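Local coordinates for 2'-5' RNA Ligase (Thermus thermophilus, PDB 1IUH), which belongs to the LigT-like phosphoesterases of the 2H clan, a family built from two similar lobes, at residues A[3-8]-A[43-48]; A[91-96]-A[129-134]. All coordinates share one frame; numbering follows the deposited sequence. Where two conformers were deposited one is given.

Interaction 1 of 2, residues A[3-8]-A[43-48]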
ATOM      1  N   LEU A   3      11.897  -0.390   3.818  1.00 24.30           N
ATOM      2  CA  LEU A   3      11.358  -0.640   2.486  1.00 23.86           C
ATOM      3  C   LEU A   3       9.993  -1.324   2.474  1.00 24.14           C
ATOM      4  O   LEU A   3       9.638  -2.033   3.427  1.00 24.28           O
ATOM      5  CB  LEU A   3      12.328  -1.563   1.758  1.00 23.31           C
ATOM      6  CG  LEU A   3      13.780  -1.102   1.587  1.00 24.74           C
ATOM      7  CD1 LEU A   3      14.640  -2.290   1.256  1.00 24.14           C
ATOM      8  CD2 LEU A   3      13.871  -0.059   0.475  1.00 22.88           C
ATOM      9  N   PHE A   4       9.252  -1.118   1.384  1.00 23.70           N
ATOM     10  CA  PHE A   4       7.960  -1.785   1.145  1.00 22.07           C
ATOM     11  C   PHE A   4       7.668  -1.833  -0.361  1.00 22.46           C
ATOM     12  O   PHE A   4       8.241  -1.056  -1.150  1.00 20.98           O
ATOM     13  CB  PHE A   4       6.794  -1.080   1.877  1.00 21.59           C
ATOM     14  CG  PHE A   4       6.457   0.314   1.376  1.00 20.13           C
ATOM     15  CD1 PHE A   4       5.392   0.525   0.510  1.00 22.11           C
ATOM     16  CD2 PHE A   4       7.165   1.436   1.809  1.00 21.92           C
ATOM     17  CE1 PHE A   4       5.029   1.832   0.085  1.00 19.93           C
ATOM     18  CE2 PHE A   4       6.801   2.750   1.383  1.00 19.44           C
ATOM     19  CZ  PHE A   4       5.725   2.923   0.519  1.00 18.98           C
ATOM     20  N   TYR A   5       6.856  -2.814  -0.758  1.00 22.35           N
ATOM     21  CA  TYR A   5       6.378  -2.901  -2.141  1.00 21.97           C
ATOM     22  C   TYR A   5       4.951  -2.291  -2.170  1.00 20.75           C
ATOM     23  O   TYR A   5       4.133  -2.506  -1.279  1.00 19.50           O
ATOM     24  CB  TYR A   5       6.331  -4.350  -2.700  1.00 21.35           C
ATOM     25  CG  TYR A   5       7.694  -5.017  -2.889  1.00 21.27           C
ATOM     26  CD1 TYR A   5       8.186  -5.882  -1.906  1.00 20.83           C
ATOM     27  CD2 TYR A   5       8.470  -4.830  -4.064  1.00 19.71           C
ATOM     28  CE1 TYR A   5       9.404  -6.561  -2.072  1.00 19.76           C
ATOM     29  CE2 TYR A   5       9.724  -5.517  -4.244  1.00 16.72           C
ATOM     30  CZ  TYR A   5      10.156  -6.381  -3.221  1.00 18.85           C
ATOM     31  OH  TYR A   5      11.301  -7.116  -3.256  1.00 18.02           O
ATOM     32  N   ALA A   6       4.653  -1.539  -3.214  1.00 20.67           N
ATOM     33  CA  ALA A   6       3.362  -0.918  -3.273  1.00 21.19           C
ATOM     34  C   ALA A   6       2.909  -0.650  -4.694  1.00 20.43           C
ATOM     35  O   ALA A   6       3.697  -0.685  -5.634  1.00 20.51           O
ATOM     36  CB  ALA A   6       3.399   0.443  -2.467  1.00 21.50           C
ATOM     37  N   VAL A   7       1.623  -0.353  -4.821  1.00 19.87           N
ATOM     38  CA  VAL A   7       1.060   0.002  -6.096  1.00 18.96           C
ATOM     39  C   VAL A   7       0.708   1.494  -6.003  1.00 21.10           C
ATOM     40  O   VAL A   7      -0.003   1.904  -5.079  1.00 23.79           O
ATOM     41  CB  VAL A   7      -0.228  -0.765  -6.366  1.00 16.08           C
ATOM     42  CG1 VAL A   7      -1.035  -0.078  -7.519  1.00 15.05           C
ATOM     43  CG2 VAL A   7       0.080  -2.128  -6.678  1.00 10.72           C
ATOM     44  N   PHE A   8       1.217   2.300  -6.923  1.00 21.49           N
ATOM     45  CA  PHE A   8       0.840   3.709  -6.974  1.00 21.65           C
ATOM     46  C   PHE A   8      -0.353   3.794  -7.920  1.00 23.93           C
ATOM     47  O   PHE A   8      -0.639   2.857  -8.690  1.00 24.97           O
ATOM     48  CB  PHE A   8       2.016   4.606  -7.370  1.00 19.64           C
ATOM     49  CG  PHE A   8       2.951   4.838  -6.233  1.00 17.82           C
ATOM     50  CD1 PHE A   8       4.141   4.110  -6.129  1.00 16.22           C
ATOM     51  CD2 PHE A   8       2.567   5.681  -5.189  1.00 15.70           C
ATOM     52  CE1 PHE A   8       4.936   4.201  -5.002  1.00 14.01           C
ATOM     53  CE2 PHE A   8       3.318   5.794  -4.067  1.00 15.19           C
ATOM     54  CZ  PHE A   8       4.537   5.038  -3.958  1.00 17.69           C
ATOM     55  N   LEU A  43       3.395  -5.421   0.454  1.00 19.17           N
ATOM     56  CA  LEU A  43       4.210  -6.078   1.463  1.00 20.85           C
ATOM     57  C   LEU A  43       5.170  -5.083   2.095  1.00 21.04           C
ATOM     58  O   LEU A  43       5.972  -4.521   1.379  1.00 21.37           O
ATOM     59  CB  LEU A  43       5.018  -7.195   0.828  1.00 20.29           C
ATOM     60  CG  LEU A  43       5.973  -7.895   1.803  1.00 21.43           C
ATOM     61  CD1 LEU A  43       5.127  -8.541   2.850  1.00 20.01           C
ATOM     62  CD2 LEU A  43       6.867  -8.990   1.062  1.00 20.16           C
ATOM     63  N   PHE A  44       5.051  -4.840   3.406  1.00 21.49           N
ATOM     64  CA  PHE A  44       5.949  -3.931   4.139  1.00 21.56           C
ATOM     65  C   PHE A  44       7.171  -4.756   4.633  1.00 22.54           C
ATOM     66  O   PHE A  44       7.018  -5.871   5.126  1.00 24.01           O
ATOM     67  CB  PHE A  44       5.158  -3.306   5.280  1.00 20.82           C
ATOM     68  CG  PHE A  44       5.957  -2.502   6.207  1.00 20.10           C
ATOM     69  CD1 PHE A  44       6.488  -1.288   5.809  1.00 19.21           C
ATOM     70  CD2 PHE A  44       6.178  -2.946   7.514  1.00 20.34           C
ATOM     71  CE1 PHE A  44       7.236  -0.513   6.696  1.00 17.27           C
ATOM     72  CE2 PHE A  44       6.922  -2.173   8.418  1.00 18.33           C
ATOM     73  CZ  PHE A  44       7.454  -0.947   8.000  1.00 18.32           C
ATOM     74  N   LEU A  45       8.381  -4.242   4.449  1.00 21.95           N
ATOM     75  CA  LEU A  45       9.578  -4.975   4.850  1.00 21.98           C
ATOM     76  C   LEU A  45      10.275  -4.489   6.142  1.00 21.83           C
ATOM     77  O   LEU A  45      11.074  -5.201   6.727  1.00 20.41           O
ATOM     78  CB  LEU A  45      10.592  -5.015   3.681  1.00 21.79           C
ATOM     79  CG  LEU A  45      10.200  -5.701   2.356  1.00 22.56           C
ATOM     80  CD1 LEU A  45      11.442  -5.635   1.445  1.00 21.81           C
ATOM     81  CD2 LEU A  45       9.735  -7.160   2.503  1.00 19.53           C
ATOM     82  N   GLY A  46       9.931  -3.295   6.612  1.00 23.91           N
ATOM     83  CA  GLY A  46      10.549  -2.779   7.819  1.00 24.90           C
ATOM     84  C   GLY A  46      11.944  -2.291   7.496  1.00 25.94           C
ATOM     85  O   GLY A  46      12.193  -1.880   6.373  1.00 27.08           O
ATOM     86  N   GLU A  47      12.848  -2.347   8.473  1.00 27.25           N
ATOM     87  CA  GLU A  47      14.255  -1.935   8.320  1.00 26.88           C
ATOM     88  C   GLU A  47      15.050  -3.075   7.744  1.00 24.31           C
ATOM     89  O   GLU A  47      15.138  -4.157   8.332  1.00 22.51           O
ATOM     90  CB  GLU A  47      14.866  -1.599   9.661  1.00 29.06           C
ATOM     91  CG  GLU A  47      14.943  -0.142   9.926  1.00 34.88           C
ATOM     92  CD  GLU A  47      15.680   0.624   8.831  1.00 37.06           C
ATOM     93  OE1 GLU A  47      16.768   0.155   8.353  1.00 34.40           O
ATOM     94  OE2 GLU A  47      15.146   1.714   8.484  1.00 37.47           O
ATOM     95  N   ARG A  48      15.617  -2.835   6.577  1.00 23.67           N
ATOM     96  CA  ARG A  48      16.402  -3.853   5.880  1.00 23.20           C
ATOM     97  C   ARG A  48      17.806  -3.359   5.573  1.00 22.48           C
ATOM     98  O   ARG A  48      17.996  -2.160   5.315  1.00 22.63           O
ATOM     99  CB  ARG A  48      15.670  -4.239   4.616  1.00 21.06           C
ATOM    100  CG  ARG A  48      14.345  -4.925   4.955  1.00 23.55           C
ATOM    101  CD  ARG A  48      14.643  -6.381   5.210  1.00 25.48           C
ATOM    102  NE  ARG A  48      14.460  -6.749   6.589  1.00 26.01           N
ATOM    103  CZ  ARG A  48      15.095  -7.742   7.219  1.00 25.33           C
ATOM    104  NH1 ARG A  48      15.993  -8.498   6.613  1.00 21.22           N
ATOM    105  NH2 ARG A  48      14.778  -7.978   8.486  1.00 23.55           N
TER
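Leu3 O accepts the shortest backbone bond of this contact, from Leu45 N at 2.7 Å. The N-H points at Leu3 O at 146°, a noticeable bend. Leu3 N donates to Gly46 O, and Leu45 and Gly46 both face Leu3. This is a classic beta bulge in an antiparallel strand pair. Beyond it the regular pattern holds. Tyr5 N reaches Leu43 O at 2.9 Å in a nearly straight bond, and the return bond from Leu43 N to Tyr5 O is weak.

Phe4 and Phe44 form the non-hydrogen-bonded pair between. Phe4 CB meets the edge of the Phe44 ring at CD1, 3.9 Å away. The Phe4 ring leads off toward His39 and Tyr171, because CG sits between the backbone N and the carbonyl carbon (chi1 67°). Gly46 N lies over the centre of the Phe44 ring, 3.6 Å above its plane.

Leu45 CD1 touches both Tyr5 CE1 (4.2 Å) and Leu3 CB. Helix 53-66 packs on this group, and Tyr5 OH is hydrogen-bonded to Tyr56 O. Phe4 turns its backbone bonds to Val160 on strand 150-164. The contact thus sets an apolar side against helix 53-66, with backbone bonds joining the two strands beneath it.

Interaction 2 of 2, residues A[91-96]-A[129-134]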
ATOM      1  N   ALA A  91      -9.387   3.276   2.135  1.00 25.31           N
ATOM      2  CA  ALA A  91     -10.329   2.829   1.150  1.00 26.23           C
ATOM      3  C   ALA A  91     -10.047   1.325   0.899  1.00 25.93           C
ATOM      4  O   ALA A  91      -8.887   0.912   0.914  1.00 25.72           O
ATOM      5  CB  ALA A  91     -10.140   3.634  -0.126  1.00 24.84           C
ATOM      6  N   LYS A  92     -11.097   0.517   0.679  1.00 26.55           N
ATOM      7  CA  LYS A  92     -10.916  -0.899   0.345  1.00 25.66           C
ATOM      8  C   LYS A  92     -10.845  -0.999  -1.197  1.00 26.11           C
ATOM      9  O   LYS A  92     -11.618  -0.377  -1.928  1.00 25.51           O
ATOM     10  CB  LYS A  92     -12.055  -1.808   0.902  1.00 25.93           C
ATOM     11  CG  LYS A  92     -12.280  -1.823   2.468  1.00 29.88           C
ATOM     12  CD  LYS A  92     -13.025  -3.099   3.005  1.00 32.36           C
ATOM     13  CE  LYS A  92     -14.296  -2.829   3.936  1.00 35.20           C
ATOM     14  NZ  LYS A  92     -14.151  -2.753   5.461  1.00 36.11           N
ATOM     15  N   ALA A  93      -9.871  -1.748  -1.696  1.00 26.56           N
ATOM     16  CA  ALA A  93      -9.739  -1.966  -3.136  1.00 27.08           C
ATOM     17  C   ALA A  93      -9.769  -3.479  -3.225  1.00 27.01           C
ATOM     18  O   ALA A  93      -9.538  -4.141  -2.220  1.00 27.54           O
ATOM     19  CB  ALA A  93      -8.418  -1.453  -3.647  1.00 26.33           C
ATOM     20  N   GLU A  94     -10.055  -4.035  -4.393  1.00 27.27           N
ATOM     21  CA  GLU A  94     -10.091  -5.491  -4.511  1.00 28.14           C
ATOM     22  C   GLU A  94      -9.672  -5.995  -5.875  1.00 26.95           C
ATOM     23  O   GLU A  94      -9.873  -5.316  -6.884  1.00 27.87           O
ATOM     24  CB  GLU A  94     -11.492  -6.010  -4.188  1.00 30.73           C
ATOM     25  CG  GLU A  94     -12.456  -5.981  -5.342  1.00 35.10           C
ATOM     26  CD  GLU A  94     -13.871  -6.373  -4.917  1.00 39.44           C
ATOM     27  OE1 GLU A  94     -13.995  -7.429  -4.233  1.00 38.57           O
ATOM     28  OE2 GLU A  94     -14.839  -5.623  -5.271  1.00 39.89           O
ATOM     29  N   ALA A  95      -9.095  -7.189  -5.888  1.00 25.09           N
ATOM     30  CA  ALA A  95      -8.645  -7.866  -7.108  1.00 23.88           C
ATOM     31  C   ALA A  95      -7.707  -8.985  -6.728  1.00 25.00           C
ATOM     32  O   ALA A  95      -6.832  -8.827  -5.877  1.00 25.44           O
ATOM     33  CB  ALA A  95      -7.908  -6.917  -8.032  1.00 24.47           C
ATOM     34  N   GLU A  96      -7.919 -10.131  -7.350  1.00 27.75           N
ATOM     35  CA  GLU A  96      -7.077 -11.308  -7.176  1.00 29.74           C
ATOM     36  C   GLU A  96      -5.574 -10.950  -7.312  1.00 28.79           C
ATOM     37  O   GLU A  96      -4.701 -11.456  -6.561  1.00 27.45           O
ATOM     38  CB  GLU A  96      -7.408 -12.292  -8.271  1.00 32.83           C
ATOM     39  CG  GLU A  96      -8.078 -13.524  -7.761  1.00 40.09           C
ATOM     40  CD  GLU A  96      -7.220 -14.271  -6.776  1.00 42.43           C
ATOM     41  OE1 GLU A  96      -7.557 -14.245  -5.549  1.00 44.19           O
ATOM     42  OE2 GLU A  96      -6.209 -14.868  -7.244  1.00 43.80           O
ATOM     43  N   PRO A 129      -6.193  -5.785   0.889  1.00 31.71           N
ATOM     44  CA  PRO A 129      -5.944  -4.643  -0.014  1.00 29.72           C
ATOM     45  C   PRO A 129      -6.662  -3.328   0.413  1.00 29.05           C
ATOM     46  O   PRO A 129      -7.854  -3.145   0.122  1.00 28.35           O
ATOM     47  CB  PRO A 129      -6.395  -5.171  -1.388  1.00 30.79           C
ATOM     48  CG  PRO A 129      -7.510  -6.149  -1.029  1.00 31.62           C
ATOM     49  CD  PRO A 129      -7.104  -6.783   0.317  1.00 29.13           C
ATOM     50  N   HIS A 130      -5.910  -2.451   1.100  0.54 29.16           N
ATOM     51  CA  HIS A 130      -6.371  -1.159   1.660  0.54 28.46           C
ATOM     52  C   HIS A 130      -5.492   0.034   1.163  0.54 27.68           C
ATOM     53  O   HIS A 130      -4.306  -0.160   0.908  0.54 27.71           O
ATOM     54  CB  HIS A 130      -6.276  -1.213   3.215  0.54 28.22           C
ATOM     55  CG  HIS A 130      -7.212  -2.190   3.884  0.54 28.92           C
ATOM     56  ND1 HIS A 130      -7.222  -2.382   5.252  0.54 27.15           N
ATOM     57  CD2 HIS A 130      -8.195  -2.991   3.386  0.54 28.98           C
ATOM     58  CE1 HIS A 130      -8.169  -3.253   5.566  0.54 27.78           C
ATOM     59  NE2 HIS A 130      -8.774  -3.639   4.455  0.54 28.02           N
ATOM     60  N   ILE A 131      -6.071   1.243   1.041  1.00 25.84           N
ATOM     61  CA  ILE A 131      -5.338   2.462   0.638  1.00 23.92           C
ATOM     62  C   ILE A 131      -5.655   3.529   1.669  1.00 24.19           C
ATOM     63  O   ILE A 131      -6.761   4.077   1.724  1.00 23.02           O
ATOM     64  CB  ILE A 131      -5.763   3.055  -0.780  1.00 23.40           C
ATOM     65  CG1 ILE A 131      -5.254   2.158  -1.921  1.00 22.65           C
ATOM     66  CG2 ILE A 131      -5.245   4.514  -0.947  1.00 17.96           C
ATOM     67  CD1 ILE A 131      -6.124   2.252  -3.202  1.00 21.19           C
ATOM     68  N   THR A 132      -4.670   3.831   2.495  1.00 24.02           N
ATOM     69  CA  THR A 132      -4.869   4.836   3.526  1.00 23.93           C
ATOM     70  C   THR A 132      -5.201   6.236   3.042  1.00 22.10           C
ATOM     71  O   THR A 132      -4.530   6.769   2.194  1.00 23.02           O
ATOM     72  CB  THR A 132      -3.659   4.856   4.405  1.00 22.60           C
ATOM     73  OG1 THR A 132      -3.423   3.503   4.776  1.00 27.34           O
ATOM     74  CG2 THR A 132      -3.903   5.613   5.659  1.00 20.92           C
ATOM     75  N   LEU A 133      -6.234   6.812   3.652  1.00 22.00           N
ATOM     76  CA  LEU A 133      -6.777   8.154   3.371  1.00 21.96           C
ATOM     77  C   LEU A 133      -6.370   9.202   4.373  1.00 20.95           C
ATOM     78  O   LEU A 133      -6.178  10.385   4.031  1.00 21.02           O
ATOM     79  CB  LEU A 133      -8.298   8.094   3.393  1.00 22.45           C
ATOM     80  CG  LEU A 133      -8.873   7.176   2.341  1.00 22.43           C
ATOM     81  CD1 LEU A 133     -10.275   6.903   2.686  1.00 25.39           C
ATOM     82  CD2 LEU A 133      -8.723   7.820   0.987  1.00 21.16           C
ATOM     83  N   ALA A 134      -6.274   8.772   5.621  1.00 20.06           N
ATOM     84  CA  ALA A 134      -5.876   9.667   6.674  1.00 21.93           C
ATOM     85  C   ALA A 134      -5.575   8.900   7.928  1.00 22.46           C
ATOM     86  O   ALA A 134      -6.026   7.784   8.104  1.00 22.28           O
ATOM     87  CB  ALA A 134      -7.000  10.714   6.927  1.00 21.25           C
TER
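Ala91 and Ile131 form a hydrogen-bonded pair in an antiparallel beta ladder, within the sheet of this LigT-like fold. Their backbones bond in both directions. Ala91 N donates to Ile131 O at 2.8 Å from above the carbonyl plane, 37° out of it. Ile131 N returns a bond to Ala91 O at 2.8 Å, this time in the carbonyl plane. His130 CA adds a CA-H...O contact to Ala91 O at 3.3 Å. One step on, Ala93 N points almost straight at Pro129 O.

The small side chain of Ala91 lies against larger ones. Its CB meets Leu133 CD1 at 4.3 Å and also faces Ile131 CB. Ile131 CG1 is anti to its own carbonyl carbon (chi1 -72°), and CD1 at the end of that branch comes to 4.4 Å from Ala93 CB. Leu17 of helix 11-21 packs on Ala91, Ile131 and Leu133, while Leu40 packs on Ala93 and Ile131.

Lys92 and His130 share the other face, where the His130 ring, in the conformer given, stacks on Phe90. Farther along, Leu133 and Ala134 both face Trp89 in a classic beta bulge. At the other end, the Pro129 ring turns its CG to Ala93 O, 3.1 Å away.

Interactions 1 and 2 are both part of one connected antiparallel sheet. Their centres are 16 Å apart, and their nearest atoms are about 6 Å apart. Along the chain interaction 1 comes first: the pairing of strands 2-8 and 39-47 is complete before that of strands 88-94 and 130-136 begins. Each closes over a connection that contains a helix, 11-21 in the first and 96-113 in the second. Strand 150-164 pairs with both 2-8 and 70-80, and 70-80 pairs with 88-94, which links the two contacts. Each contact is packed by a helix from the other's connection: 96-113 on interaction 1 and 11-21 on interaction 2. Each half of the chain therefore helps bury the other.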